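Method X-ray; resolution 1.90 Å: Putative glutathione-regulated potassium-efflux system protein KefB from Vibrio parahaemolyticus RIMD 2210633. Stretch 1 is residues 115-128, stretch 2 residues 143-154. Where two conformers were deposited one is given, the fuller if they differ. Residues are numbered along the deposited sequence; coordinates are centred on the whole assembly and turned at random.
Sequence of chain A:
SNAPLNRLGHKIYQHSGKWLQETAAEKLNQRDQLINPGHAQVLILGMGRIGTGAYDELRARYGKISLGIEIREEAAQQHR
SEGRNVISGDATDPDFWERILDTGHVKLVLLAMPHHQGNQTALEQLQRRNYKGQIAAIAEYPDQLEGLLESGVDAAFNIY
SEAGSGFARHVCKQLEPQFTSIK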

# COMPACT_ATOMS: atom_id res chain seq x y z
N HIS A 115 3.12 0.83 -15.33
CA HIS A 115 2.54 1.87 -16.12
C HIS A 115 1.06 1.59 -16.22
O HIS A 115 0.68 0.49 -16.54
CB HIS A 115 3.17 1.83 -17.48
CG HIS A 115 2.77 2.94 -18.39
ND1 HIS A 115 2.89 4.26 -18.06
CD2 HIS A 115 2.30 2.92 -19.65
CE1 HIS A 115 2.51 5.00 -19.07
NE2 HIS A 115 2.14 4.21 -20.04
N HIS A 116 0.23 2.59 -15.90
CA HIS A 116 -1.22 2.34 -15.84
C HIS A 116 -1.79 1.78 -17.13
O HIS A 116 -2.61 0.86 -17.11
CB HIS A 116 -2.00 3.58 -15.44
CG HIS A 116 -3.47 3.42 -15.64
ND1 HIS A 116 -4.22 2.50 -14.93
CD2 HIS A 116 -4.33 4.03 -16.50
CE1 HIS A 116 -5.48 2.56 -15.33
NE2 HIS A 116 -5.58 3.48 -16.29
N GLN A 117 -1.40 2.36 -18.27
CA GLN A 117 -1.90 1.88 -19.58
C GLN A 117 -1.48 0.43 -19.84
O GLN A 117 -2.18 -0.32 -20.57
CB GLN A 117 -1.40 2.75 -20.72
CG GLN A 117 -1.83 2.23 -22.14
CD GLN A 117 -3.36 2.09 -22.31
OE1 GLN A 117 -3.87 1.03 -22.71
NE2 GLN A 117 -4.09 3.15 -21.98
N GLY A 118 -0.35 0.03 -19.26
CA GLY A 118 0.06 -1.38 -19.33
C GLY A 118 -0.95 -2.34 -18.72
O GLY A 118 -1.20 -3.42 -19.26
N ASN A 119 -1.50 -1.97 -17.56
CA ASN A 119 -2.55 -2.77 -16.93
C ASN A 119 -3.79 -2.86 -17.82
O ASN A 119 -4.40 -3.91 -17.93
CB ASN A 119 -2.90 -2.18 -15.55
CG ASN A 119 -1.79 -2.41 -14.55
OD1 ASN A 119 -1.36 -3.52 -14.37
ND2 ASN A 119 -1.31 -1.34 -13.91
N GLN A 120 -4.13 -1.73 -18.45
CA GLN A 120 -5.27 -1.67 -19.37
C GLN A 120 -5.05 -2.56 -20.59
O GLN A 120 -5.93 -3.34 -20.97
CB GLN A 120 -5.58 -0.20 -19.78
CG GLN A 120 -6.50 0.61 -18.78
CD GLN A 120 -8.01 0.23 -18.85
OE1 GLN A 120 -8.39 -0.73 -19.52
NE2 GLN A 120 -8.87 1.00 -18.11
N THR A 121 -3.85 -2.50 -21.18
CA THR A 121 -3.50 -3.35 -22.34
C THR A 121 -3.44 -4.84 -21.97
O THR A 121 -3.96 -5.68 -22.70
CB THR A 121 -2.20 -2.84 -23.00
OG1 THR A 121 -2.40 -1.47 -23.35
CG2 THR A 121 -1.84 -3.64 -24.29
N ALA A 122 -2.88 -5.16 -20.80
CA ALA A 122 -2.87 -6.53 -20.31
C ALA A 122 -4.27 -7.07 -20.15
O ALA A 122 -4.51 -8.20 -20.52
CB ALA A 122 -2.13 -6.64 -19.00
N LEU A 123 -5.18 -6.28 -19.58
CA LEU A 123 -6.58 -6.67 -19.43
C LEU A 123 -7.23 -7.01 -20.78
O LEU A 123 -7.93 -8.02 -20.91
CB LEU A 123 -7.35 -5.58 -18.70
CG LEU A 123 -8.88 -5.64 -18.63
CD1 LEU A 123 -9.36 -6.78 -17.75
CD2 LEU A 123 -9.40 -4.31 -18.12
N GLU A 124 -7.00 -6.16 -21.79
CA GLU A 124 -7.48 -6.43 -23.16
C GLU A 124 -6.96 -7.76 -23.72
O GLU A 124 -7.69 -8.50 -24.40
CB GLU A 124 -7.07 -5.28 -24.10
CG GLU A 124 -7.78 -3.96 -23.79
CD GLU A 124 -7.33 -2.79 -24.69
OE1 GLU A 124 -6.43 -3.00 -25.53
OE2 GLU A 124 -7.90 -1.66 -24.56
N GLN A 125 -5.69 -8.07 -23.44
CA GLN A 125 -5.11 -9.30 -23.98
C GLN A 125 -5.79 -10.50 -23.35
O GLN A 125 -6.12 -11.47 -24.03
CB GLN A 125 -3.59 -9.34 -23.75
CG GLN A 125 -2.81 -8.38 -24.61
CD GLN A 125 -3.11 -8.54 -26.09
OE1 GLN A 125 -3.10 -9.65 -26.62
NE2 GLN A 125 -3.37 -7.43 -26.77
N LEU A 126 -6.04 -10.41 -22.05
CA LEU A 126 -6.68 -11.47 -21.28
C LEU A 126 -8.13 -11.67 -21.73
O LEU A 126 -8.63 -12.80 -21.73
CB LEU A 126 -6.64 -11.08 -19.81
CG LEU A 126 -6.92 -12.03 -18.66
CD1 LEU A 126 -6.06 -13.28 -18.72
CD2 LEU A 126 -6.67 -11.27 -17.37
N GLN A 127 -8.79 -10.58 -22.08
CA GLN A 127 -10.17 -10.61 -22.58
C GLN A 127 -10.30 -11.21 -23.97
O GLN A 127 -11.27 -11.93 -24.28
CB GLN A 127 -10.78 -9.23 -22.56
CG GLN A 127 -11.06 -8.78 -21.17
CD GLN A 127 -11.39 -7.33 -21.08
OE1 GLN A 127 -12.02 -6.91 -20.12
NE2 GLN A 127 -10.96 -6.53 -22.06
N ARG A 128 -9.32 -10.96 -24.82
CA ARG A 128 -9.44 -11.54 -26.13
C ARG A 128 -8.99 -13.00 -26.25
O ARG A 128 -9.22 -13.65 -27.28
CB ARG A 128 -8.94 -10.60 -27.23
CG ARG A 128 -7.50 -10.37 -27.29
CD ARG A 128 -7.26 -9.23 -28.27
NE ARG A 128 -6.06 -9.48 -29.06
CZ ARG A 128 -6.06 -10.01 -30.28
NH1 ARG A 128 -7.21 -10.35 -30.87
NH2 ARG A 128 -4.91 -10.20 -30.92
N ASP A 143 -10.08 7.92 -11.06
CA ASP A 143 -10.51 7.75 -12.47
C ASP A 143 -9.91 6.50 -13.12
O ASP A 143 -10.58 5.79 -13.89
CB ASP A 143 -10.41 9.03 -13.36
CG ASP A 143 -9.03 9.63 -13.42
OD1 ASP A 143 -8.06 9.05 -12.87
OD2 ASP A 143 -8.93 10.76 -14.01
N GLN A 144 -8.66 6.21 -12.79
CA GLN A 144 -8.01 5.00 -13.27
C GLN A 144 -8.73 3.76 -12.74
O GLN A 144 -8.94 2.78 -13.47
CB GLN A 144 -6.55 5.01 -12.85
CG GLN A 144 -5.65 6.07 -13.55
CD GLN A 144 -4.25 6.10 -12.95
OE1 GLN A 144 -4.05 5.72 -11.80
NE2 GLN A 144 -3.27 6.53 -13.74
N LEU A 145 -9.11 3.78 -11.47
CA LEU A 145 -9.73 2.60 -10.86
C LEU A 145 -11.12 2.37 -11.44
O LEU A 145 -11.47 1.24 -11.78
CB LEU A 145 -9.82 2.77 -9.34
CG LEU A 145 -8.50 2.65 -8.52
CD1 LEU A 145 -8.88 2.58 -7.03
CD2 LEU A 145 -7.72 1.43 -8.90
N GLU A 146 -11.90 3.45 -11.54
CA GLU A 146 -13.22 3.41 -12.17
C GLU A 146 -13.11 2.91 -13.61
O GLU A 146 -13.88 2.07 -14.04
CB GLU A 146 -13.91 4.78 -12.13
CG GLU A 146 -15.36 4.72 -12.56
CD GLU A 146 -16.03 6.03 -12.37
OE1 GLU A 146 -15.89 6.88 -13.28
OE2 GLU A 146 -16.70 6.22 -11.32
N GLY A 147 -12.13 3.43 -14.35
CA GLY A 147 -11.92 2.96 -15.71
C GLY A 147 -11.59 1.48 -15.83
O GLY A 147 -12.06 0.82 -16.76
N LEU A 148 -10.79 0.96 -14.90
CA LEU A 148 -10.53 -0.48 -14.87
C LEU A 148 -11.77 -1.29 -14.58
O LEU A 148 -11.98 -2.33 -15.22
CB LEU A 148 -9.41 -0.83 -13.86
CG LEU A 148 -7.99 -0.46 -14.32
CD1 LEU A 148 -7.00 -0.22 -13.16
CD2 LEU A 148 -7.42 -1.43 -15.33
N LEU A 149 -12.58 -0.85 -13.61
CA LEU A 149 -13.90 -1.48 -13.39
C LEU A 149 -14.78 -1.44 -14.63
O LEU A 149 -15.40 -2.47 -15.04
CB LEU A 149 -14.59 -0.84 -12.18
CG LEU A 149 -13.89 -1.10 -10.84
CD1 LEU A 149 -14.60 -0.37 -9.77
CD2 LEU A 149 -13.88 -2.57 -10.54
N GLU A 150 -14.85 -0.28 -15.26
CA GLU A 150 -15.64 -0.17 -16.48
C GLU A 150 -15.12 -1.16 -17.55
O GLU A 150 -15.91 -1.69 -18.34
CB GLU A 150 -15.58 1.26 -17.03
CG GLU A 150 -16.37 2.30 -16.30
CD GLU A 150 -16.11 3.66 -16.92
OE1 GLU A 150 -15.00 3.85 -17.48
OE2 GLU A 150 -16.98 4.54 -16.89
N SER A 151 -13.81 -1.38 -17.61
CA SER A 151 -13.22 -2.21 -18.66
C SER A 151 -13.36 -3.68 -18.35
O SER A 151 -13.10 -4.51 -19.19
CB SER A 151 -11.74 -1.86 -18.88
OG SER A 151 -11.61 -0.55 -19.41
N GLY A 152 -13.80 -4.01 -17.14
CA GLY A 152 -14.06 -5.40 -16.80
C GLY A 152 -13.31 -6.06 -15.67
O GLY A 152 -13.42 -7.27 -15.53
N VAL A 153 -12.55 -5.31 -14.85
CA VAL A 153 -11.89 -5.99 -13.71
C VAL A 153 -12.94 -6.20 -12.62
O VAL A 153 -13.93 -5.44 -12.57
CB VAL A 153 -10.62 -5.26 -13.13
CG1 VAL A 153 -9.57 -4.90 -14.25
CG2 VAL A 153 -10.97 -4.07 -12.29
N ASP A 154 -12.74 -7.18 -11.75
CA ASP A 154 -13.68 -7.47 -10.65
C ASP A 154 -13.49 -6.61 -9.38
O ASP A 154 -14.47 -6.32 -8.64
CB ASP A 154 -13.61 -8.95 -10.31
CG ASP A 154 -13.92 -9.85 -11.53
OD1 ASP A 154 -15.09 -10.05 -11.84
OD2 ASP A 154 -12.99 -10.36 -12.19
O HOH W 1 -8.46 3.05 -16.31

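Helices that run side by side spend most of their backbone hydrogen bonds internally, so side chains do most of the joining, though a helix carbonyl can still take a second donor. The pair in this KefB-related protein illustrates how rotamers settle such a contact. Helix 116-128 and helix 143-151 lie nearly parallel, their axes 7° apart in direction and 10.9 Å apart at closest approach. The register pairs His116 with Gln144, Gln120 with Leu148 and Leu123 with Val153, so the first helix presents residues spaced by three or four, one turn at a time.

At the N-terminal end, His116 points its CA-to-CB bond toward the partner helix, and its t rotamer (chi1 168°) carries the imidazole alongside Gln144. The m, t conformation of Gln144 extends its aliphatic part over one ring face, with CG 3.8 Å from the ring centroid and only 9° off the normal, a CH-pi contact. Leu148 meets the same ring at its edge, CD1 lying 3.8 Å from His116 CE1. One of the two ring nitrogens, NE2, is served by a water: His116 NE2 is 2.9 Å from the water oxygen, which accepts from Gln120 NE2 at 2.8 Å and donates to Gln144 O at 2.9 Å. One solvent molecule thus ties both helices together.

Gln120 shows how a folded side chain can reach where CA-to-CB does not lead. That bond points sideways, but with chi1 and chi2 both m (-85° and -76°) the amide bends toward the second helix. There NE2 makes a weak hydrogen bond to Gly147 O at 3.5 Å, while Gln120 OE1 lies 3.2 Å from Ser151 OG. The serine, also m, has a competing acceptor in its own helix, Gly147 O, 3.0 Å from Ser151 OG, so its proton cannot be assigned to either. Gly147 has no side chain between its backbone and the amide; the position of an ideal CB would lie 3.8 Å from Gln120 NE2.

Below this polar layer the contact turns apolar. Leu123, in the t, p rotamer, directs CD2 to Val153 CG1 at 3.9 Å and to Ser151 CB at 3.5 Å, with Leu148 CD2 farther off, 4.5 Å from Leu123 CD2.

The second helix ends in a Schellman motif: Gly152 N bonds to Leu149 O at 3.1 Å and Val153 N to Leu148 O at 3.1 Å. The positive phi of Gly152 (120°) suits glycine, since a CB would be jammed against the preceding carbonyl. This turn brings Val153 to Leu123.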